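PDB 4XHF: Na-translocating NADH-quinone reductase subunit C NqrC from Shewanella oneidensis, which is the FMN-carrying subunit C of a membrane-bound, sodium-translocating respiratory complex, here as its soluble fragment with flavin mononucleotide covalently attached. Local coordinates for residues 190-203 with 221-235. Sequence-based numbering, arbitrary orientation.
With FMN (flavin mononucleotide), chain E.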
loop_
_atom_site.group_PDB
_atom_site.type_symbol
_atom_site.label_atom_id
_atom_site.label_comp_id
_atom_site.label_asym_id
_atom_site.label_seq_id
_atom_site.Cartn_x
_atom_site.Cartn_y
_atom_site.Cartn_z
ATOM N N LEU A 190 -12.397 0.259 3.265
ATOM C CA LEU A 190 -11.714 1.358 3.940
ATOM C C LEU A 190 -12.666 2.409 4.499
ATOM O O LEU A 190 -12.456 2.909 5.604
ATOM C CB LEU A 190 -10.728 2.026 2.978
ATOM C CG LEU A 190 -9.517 1.183 2.575
ATOM C CD1 LEU A 190 -8.911 1.725 1.300
ATOM C CD2 LEU A 190 -8.478 1.163 3.683
ATOM N N PHE A 191 -13.708 2.738 3.737
ATOM C CA PHE A 191 -14.585 3.862 4.062
ATOM C C PHE A 191 -16.029 3.453 4.317
ATOM O O PHE A 191 -16.487 2.420 3.828
ATOM C CB PHE A 191 -14.561 4.885 2.927
ATOM C CG PHE A 191 -13.183 5.280 2.498
ATOM C CD1 PHE A 191 -12.478 6.246 3.193
ATOM C CD2 PHE A 191 -12.595 4.691 1.393
ATOM C CE1 PHE A 191 -11.210 6.613 2.797
ATOM C CE2 PHE A 191 -11.328 5.054 0.992
ATOM C CZ PHE A 191 -10.636 6.016 1.694
ATOM N N ASP A 192 -16.746 4.285 5.072
ATOM C CA ASP A 192 -18.179 4.101 5.275
ATOM C C ASP A 192 -18.969 4.851 4.199
ATOM O O ASP A 192 -18.393 5.352 3.233
ATOM C CB ASP A 192 -18.599 4.558 6.683
ATOM C CG ASP A 192 -18.282 6.025 6.962
ATOM O OD1 ASP A 192 -18.293 6.851 6.027
ATOM O OD2 ASP A 192 -18.034 6.354 8.141
ATOM N N ASP A 193 -20.285 4.932 4.374
ATOM C CA ASP A 193 -21.148 5.604 3.406
ATOM C C ASP A 193 -21.006 7.126 3.469
ATOM O O ASP A 193 -21.401 7.828 2.538
ATOM C CB ASP A 193 -22.612 5.197 3.619
ATOM C CG ASP A 193 -23.040 5.266 5.075
ATOM O OD1 ASP A 193 -22.588 6.179 5.795
ATOM O OD2 ASP A 193 -23.831 4.398 5.499
ATOM N N LYS A 194 -20.443 7.631 4.564
ATOM C CA LYS A 194 -20.151 9.059 4.681
ATOM C C LYS A 194 -18.786 9.382 4.064
ATOM O O LYS A 194 -18.313 10.516 4.146
ATOM C CB LYS A 194 -20.182 9.504 6.149
ATOM C CG LYS A 194 -21.508 9.252 6.861
ATOM C CD LYS A 194 -22.574 10.277 6.487
ATOM C CE LYS A 194 -22.345 11.617 7.182
ATOM N NZ LYS A 194 -23.501 12.544 7.027
ATOM N N GLY A 195 -18.158 8.380 3.451
ATOM C CA GLY A 195 -16.856 8.553 2.829
ATOM C C GLY A 195 -15.728 8.684 3.836
ATOM O O GLY A 195 -14.604 9.041 3.482
ATOM N N LYS A 196 -16.031 8.392 5.097
ATOM C CA LYS A 196 -15.058 8.508 6.174
ATOM C C LYS A 196 -14.335 7.184 6.404
ATOM O O LYS A 196 -14.956 6.123 6.406
ATOM C CB LYS A 196 -15.751 8.963 7.460
ATOM C CG LYS A 196 -14.854 8.979 8.689
ATOM C CD LYS A 196 -15.586 9.529 9.902
ATOM C CE LYS A 196 -15.756 11.035 9.822
ATOM N NZ LYS A 196 -17.059 11.466 10.391
ATOM N N PHE A 197 -13.021 7.262 6.593
ATOM C CA PHE A 197 -12.208 6.094 6.909
ATOM C C PHE A 197 -12.779 5.375 8.129
ATOM O O PHE A 197 -13.049 6.007 9.151
ATOM C CB PHE A 197 -10.760 6.512 7.156
ATOM C CG PHE A 197 -9.823 5.363 7.360
ATOM C CD1 PHE A 197 -9.212 4.753 6.281
ATOM C CD2 PHE A 197 -9.548 4.897 8.633
ATOM C CE1 PHE A 197 -8.347 3.697 6.467
ATOM C CE2 PHE A 197 -8.685 3.842 8.825
ATOM C CZ PHE A 197 -8.082 3.241 7.740
ATOM N N ALA A 198 -12.955 4.058 8.020
ATOM C CA ALA A 198 -13.729 3.306 9.006
ATOM C C ALA A 198 -13.028 2.053 9.531
ATOM O O ALA A 198 -13.517 1.419 10.467
ATOM C CB ALA A 198 -15.077 2.923 8.405
ATOM N N MET A 199 -11.896 1.685 8.935
ATOM C CA MET A 199 -11.183 0.478 9.353
ATOM C C MET A 199 -10.715 0.578 10.803
ATOM O O MET A 199 -10.080 1.557 11.194
ATOM C CB MET A 199 -9.980 0.213 8.445
ATOM C CG MET A 199 -10.334 -0.176 7.020
ATOM S SD MET A 199 -11.204 -1.747 6.858
ATOM C CE MET A 199 -10.010 -2.909 7.512
ATOM N N ARG A 200 -11.041 -0.445 11.589
ATOM C CA ARG A 200 -10.621 -0.531 12.983
ATOM C C ARG A 200 -10.155 -1.946 13.295
ATOM O O ARG A 200 -10.820 -2.914 12.923
ATOM C CB ARG A 200 -11.764 -0.144 13.927
ATOM C CG ARG A 200 -12.313 1.256 13.724
ATOM C CD ARG A 200 -11.320 2.317 14.156
ATOM N NE ARG A 200 -11.841 3.666 13.940
ATOM C CZ ARG A 200 -11.744 4.342 12.797
ATOM N NH1 ARG A 200 -11.142 3.808 11.741
ATOM N NH2 ARG A 200 -12.254 5.563 12.710
ATOM N N LEU A 201 -9.017 -2.071 13.970
ATOM C CA LEU A 201 -8.562 -3.377 14.433
ATOM C C LEU A 201 -9.301 -3.751 15.712
ATOM O O LEU A 201 -9.361 -2.965 16.657
ATOM C CB LEU A 201 -7.051 -3.388 14.656
ATOM C CG LEU A 201 -6.265 -3.924 13.458
ATOM C CD1 LEU A 201 -6.297 -2.937 12.302
ATOM C CD2 LEU A 201 -4.842 -4.246 13.857
ATOM N N VAL A 202 -9.858 -4.958 15.723
ATOM C CA VAL A 202 -10.781 -5.387 16.766
ATOM C C VAL A 202 -10.220 -6.557 17.559
ATOM O O VAL A 202 -9.653 -7.491 16.990
ATOM C CB VAL A 202 -12.142 -5.797 16.164
ATOM C CG1 VAL A 202 -13.121 -6.218 17.252
ATOM C CG2 VAL A 202 -12.718 -4.660 15.336
ATOM N N LYS A 203 -10.401 -6.509 18.874
ATOM C CA LYS A 203 -9.920 -7.566 19.755
ATOM C C LYS A 203 -11.027 -8.570 20.060
ATOM O O LYS A 203 -10.756 -9.731 20.363
ATOM C CB LYS A 203 -9.374 -6.968 21.059
ATOM C CG LYS A 203 -8.097 -6.150 20.880
ATOM C CD LYS A 203 -7.396 -5.881 22.210
ATOM C CE LYS A 203 -8.024 -4.719 22.964
ATOM N NZ LYS A 203 -7.325 -4.455 24.254
ATOM N N THR A 221 -1.100 -5.201 20.197
ATOM C CA THR A 221 -2.157 -4.301 19.754
ATOM C C THR A 221 -1.601 -2.988 19.208
ATOM O O THR A 221 -2.144 -2.425 18.258
ATOM C CB THR A 221 -3.133 -3.999 20.906
ATOM O OG1 THR A 221 -3.637 -5.230 21.438
ATOM C CG2 THR A 221 -4.301 -3.149 20.427
ATOM N N MET A 222 -0.515 -2.506 19.804
ATOM C CA MET A 222 0.032 -1.201 19.450
ATOM C C MET A 222 0.571 -1.184 18.022
ATOM O O MET A 222 0.455 -0.180 17.320
ATOM C CB MET A 222 1.133 -0.804 20.435
ATOM C CG MET A 222 0.622 -0.499 21.836
ATOM S SD MET A 222 -0.487 0.926 21.893
ATOM C CE MET A 222 0.641 2.260 21.500
ATOM N N THR A 223 1.162 -2.297 17.596
ATOM C CA THR A 223 1.631 -2.433 16.223
ATOM C C THR A 223 0.452 -2.337 15.264
ATOM O O THR A 223 0.517 -1.642 14.251
ATOM C CB THR A 223 2.369 -3.772 16.008
ATOM O OG1 THR A 223 3.612 -3.744 16.714
ATOM C CG2 THR A 223 2.654 -4.024 14.529
ATOM N N GLY A 224 -0.625 -3.039 15.597
ATOM C CA GLY A 224 -1.804 -3.084 14.755
ATOM C C GLY A 224 -2.439 -1.719 14.572
ATOM O O GLY A 224 -2.894 -1.382 13.480
ATOM N N ARG A 225 -2.474 -0.936 15.645
ATOM C CA ARG A 225 -3.041 0.406 15.592
ATOM C C ARG A 225 -2.193 1.304 14.702
ATOM O O ARG A 225 -2.693 2.255 14.104
ATOM C CB ARG A 225 -3.148 1.010 16.991
ATOM C CG ARG A 225 -3.907 0.149 17.985
ATOM C CD ARG A 225 -4.985 0.948 18.701
ATOM N NE ARG A 225 -5.597 0.186 19.791
ATOM C CZ ARG A 225 -5.774 0.633 21.034
ATOM N NH1 ARG A 225 -5.394 1.859 21.387
ATOM N NH2 ARG A 225 -6.341 -0.154 21.938
ATOM N N GLY A 226 -0.902 0.999 14.621
ATOM C CA GLY A 226 -0.001 1.731 13.754
ATOM C C GLY A 226 -0.343 1.500 12.295
ATOM O O GLY A 226 -0.433 2.445 11.512
ATOM N N VAL A 227 -0.538 0.234 11.935
ATOM C CA VAL A 227 -0.938 -0.131 10.579
ATOM C C VAL A 227 -2.265 0.529 10.252
ATOM O O VAL A 227 -2.479 1.012 9.142
ATOM C CB VAL A 227 -1.067 -1.660 10.419
ATOM C CG1 VAL A 227 -1.565 -2.028 9.019
ATOM C CG2 VAL A 227 0.265 -2.330 10.703
ATOM N N GLN A 228 -3.150 0.546 11.239
ATOM C CA GLN A 228 -4.452 1.174 11.098
ATOM C C GLN A 228 -4.295 2.660 10.792
ATOM O O GLN A 228 -4.951 3.193 9.897
ATOM C CB GLN A 228 -5.263 0.967 12.376
ATOM C CG GLN A 228 -6.666 1.541 12.359
ATOM C CD GLN A 228 -7.247 1.626 13.746
ATOM O OE1 GLN A 228 -7.497 0.607 14.394
ATOM N NE2 GLN A 228 -7.454 2.848 14.220
ATOM N N ARG A 229 -3.409 3.320 11.530
ATOM C CA ARG A 229 -3.157 4.743 11.340
ATOM C C ARG A 229 -2.407 5.007 10.039
ATOM O O ARG A 229 -2.567 6.061 9.423
ATOM C CB ARG A 229 -2.372 5.301 12.526
ATOM C CG ARG A 229 -3.216 5.483 13.777
ATOM C CD ARG A 229 -2.395 5.999 14.944
ATOM N NE ARG A 229 -2.667 5.247 16.172
ATOM C CZ ARG A 229 -1.785 4.484 16.817
ATOM N NH1 ARG A 229 -0.534 4.352 16.384
ATOM N NH2 ARG A 229 -2.157 3.850 17.920
ATOM N N ALA A 230 -1.594 4.042 9.623
ATOM C CA ALA A 230 -0.863 4.153 8.368
ATOM C C ALA A 230 -1.836 4.237 7.201
ATOM O O ALA A 230 -1.699 5.092 6.328
ATOM C CB ALA A 230 0.077 2.974 8.192
ATOM N N MET A 231 -2.825 3.352 7.197
ATOM C CA MET A 231 -3.838 3.361 6.152
ATOM C C MET A 231 -4.737 4.587 6.270
ATOM O O MET A 231 -5.161 5.145 5.260
ATOM C CB MET A 231 -4.675 2.085 6.207
ATOM C CG MET A 231 -3.934 0.857 5.715
ATOM S SD MET A 231 -4.951 -0.623 5.791
ATOM C CE MET A 231 -3.735 -1.889 5.441
ATOM N N GLU A 232 -5.016 5.011 7.499
ATOM C CA GLU A 232 -5.860 6.178 7.726
ATOM C C GLU A 232 -5.264 7.425 7.079
ATOM O O GLU A 232 -5.989 8.260 6.536
ATOM C CB GLU A 232 -6.061 6.420 9.220
ATOM C CG GLU A 232 -6.958 7.607 9.516
ATOM C CD GLU A 232 -7.131 7.852 10.996
ATOM O OE1 GLU A 232 -6.564 7.080 11.793
ATOM O OE2 GLU A 232 -7.827 8.822 11.363
ATOM N N PHE A 233 -3.942 7.553 7.150
ATOM C CA PHE A 233 -3.260 8.694 6.551
ATOM C C PHE A 233 -3.202 8.592 5.036
ATOM O O PHE A 233 -3.519 9.545 4.328
ATOM C CB PHE A 233 -1.834 8.830 7.085
ATOM C CG PHE A 233 -1.044 9.909 6.397
ATOM C CD1 PHE A 233 -1.166 11.231 6.795
ATOM C CD2 PHE A 233 -0.204 9.610 5.335
ATOM C CE1 PHE A 233 -0.455 12.229 6.158
ATOM C CE2 PHE A 233 0.507 10.607 4.694
ATOM C CZ PHE A 233 0.382 11.917 5.107
ATOM N N TRP A 234 -2.780 7.435 4.543
ATOM C CA TRP A 234 -2.489 7.282 3.125
ATOM C C TRP A 234 -3.740 7.146 2.273
ATOM O O TRP A 234 -3.685 7.329 1.059
ATOM C CB TRP A 234 -1.562 6.088 2.913
ATOM C CG TRP A 234 -0.149 6.458 3.208
ATOM C CD1 TRP A 234 0.596 6.081 4.285
ATOM C CD2 TRP A 234 0.681 7.319 2.424
ATOM N NE1 TRP A 234 1.847 6.645 4.214
ATOM C CE2 TRP A 234 1.924 7.410 3.080
ATOM C CE3 TRP A 234 0.495 8.019 1.228
ATOM C CZ2 TRP A 234 2.977 8.171 2.577
ATOM C CZ3 TRP A 234 1.540 8.770 0.730
ATOM C CH2 TRP A 234 2.765 8.842 1.405
ATOM N N PHE A 235 -4.866 6.839 2.907
ATOM C CA PHE A 235 -6.157 6.895 2.228
ATOM C C PHE A 235 -6.920 8.152 2.651
ATOM O O PHE A 235 -8.101 8.315 2.336
ATOM C CB PHE A 235 -6.972 5.634 2.518
ATOM C CG PHE A 235 -6.435 4.412 1.836
ATOM C CD1 PHE A 235 -6.624 4.221 0.477
ATOM C CD2 PHE A 235 -5.727 3.463 2.549
ATOM C CE1 PHE A 235 -6.125 3.102 -0.154
ATOM C CE2 PHE A 235 -5.223 2.342 1.924
ATOM C CZ PHE A 235 -5.422 2.161 0.571
HETATM N N1 FMN E . 3.298 -4.603 21.368
HETATM C C2 FMN E . 3.136 -4.258 19.967
HETATM O O2 FMN E . 2.083 -4.012 19.538
HETATM N N3 FMN E . 4.313 -4.225 19.092
HETATM C C4 FMN E . 5.590 -4.514 19.614
HETATM O O4 FMN E . 6.534 -4.481 18.911
HETATM C C4A FMN E . 5.759 -4.858 21.071
HETATM N N5 FMN E . 7.039 -5.143 21.606
HETATM C C5A FMN E . 7.167 -5.473 23.019
HETATM C C6 FMN E . 8.440 -5.755 23.539
HETATM C C7 FMN E . 8.622 -5.994 24.880
HETATM C C7M FMN E . 10.023 -6.229 25.400
HETATM C C8 FMN E . 7.515 -6.032 25.731
HETATM C C8M FMN E . 7.672 -6.105 27.278
HETATM C C9 FMN E . 6.196 -5.827 25.196
HETATM C C9A FMN E . 6.017 -5.505 23.845
HETATM N N10 FMN E . 4.704 -5.206 23.288
HETATM C C10 FMN E . 4.599 -4.890 21.884
HETATM C "C1'" FMN E . 3.449 -5.239 24.129
HETATM C "C2'" FMN E . 2.848 -3.855 24.301
HETATM O "O2'" FMN E . 3.544 -3.190 25.314
HETATM C "C3'" FMN E . 1.377 -3.952 24.702
HETATM O "O3'" FMN E . 1.284 -4.719 25.868
HETATM C "C4'" FMN E . 0.526 -4.583 23.579
HETATM O "O4'" FMN E . 0.715 -3.881 22.383
HETATM C "C5'" FMN E . -0.965 -4.549 23.925
HETATM O "O5'" FMN E . -1.619 -5.456 23.067
HETATM P P FMN E . -3.217 -5.451 22.997
HETATM O O1P FMN E . -3.811 -4.262 23.886
HETATM O O2P FMN E . -3.792 -6.850 23.512
#
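Strand 200-202 runs nearly antiparallel to helix 221-234, at 158° with their axes 8.3 Å apart, and L201 lies over G224, F197 over E232. This is the FMN-binding domain of NqrC: the helix starts at the flavin, A230, M231 and W234 rest on F136 of strand 129-139, M231 and F235 also reach V149 of strand 144-151, and residues 190-203 run along the helix flank. Midway, Q228 reaches across with CG anti to its backbone N (chi1 -178°) and the chain extended, so that OE1 accepts the backbone N-H of L201. That bond is 3.1 Å from L201 N to Q228 OE1 and almost straight (172°), although the donor is tilted from the carbonyl plane. On the side of Q228 nearer the flavin, L201 lays CD2 on the bare backbone of G224, 3.4 Å from its CA, a tight fit made possible by the missing side chain. Toward the helix C-terminus, the F197 ring lies flat on E232: CA sits 3.6 Å from the ring centroid, over one face, while M199 N lies off-centre over the opposite face. The E232 carboxylate is nearly parallel to that ring. Beyond it L190 points CD1 at the middle of the F235 ring, a CH-pi contact 3.4 Å from CD1 to the centroid, and F191 brings its edge to F235 O. At the other end the flavin phosphate is covalently bound to the helix's first residue, with T221 OG1 1.6 Å from FMN P; K203 leans over this link, its NZ 3.5 Å from FMN O1P.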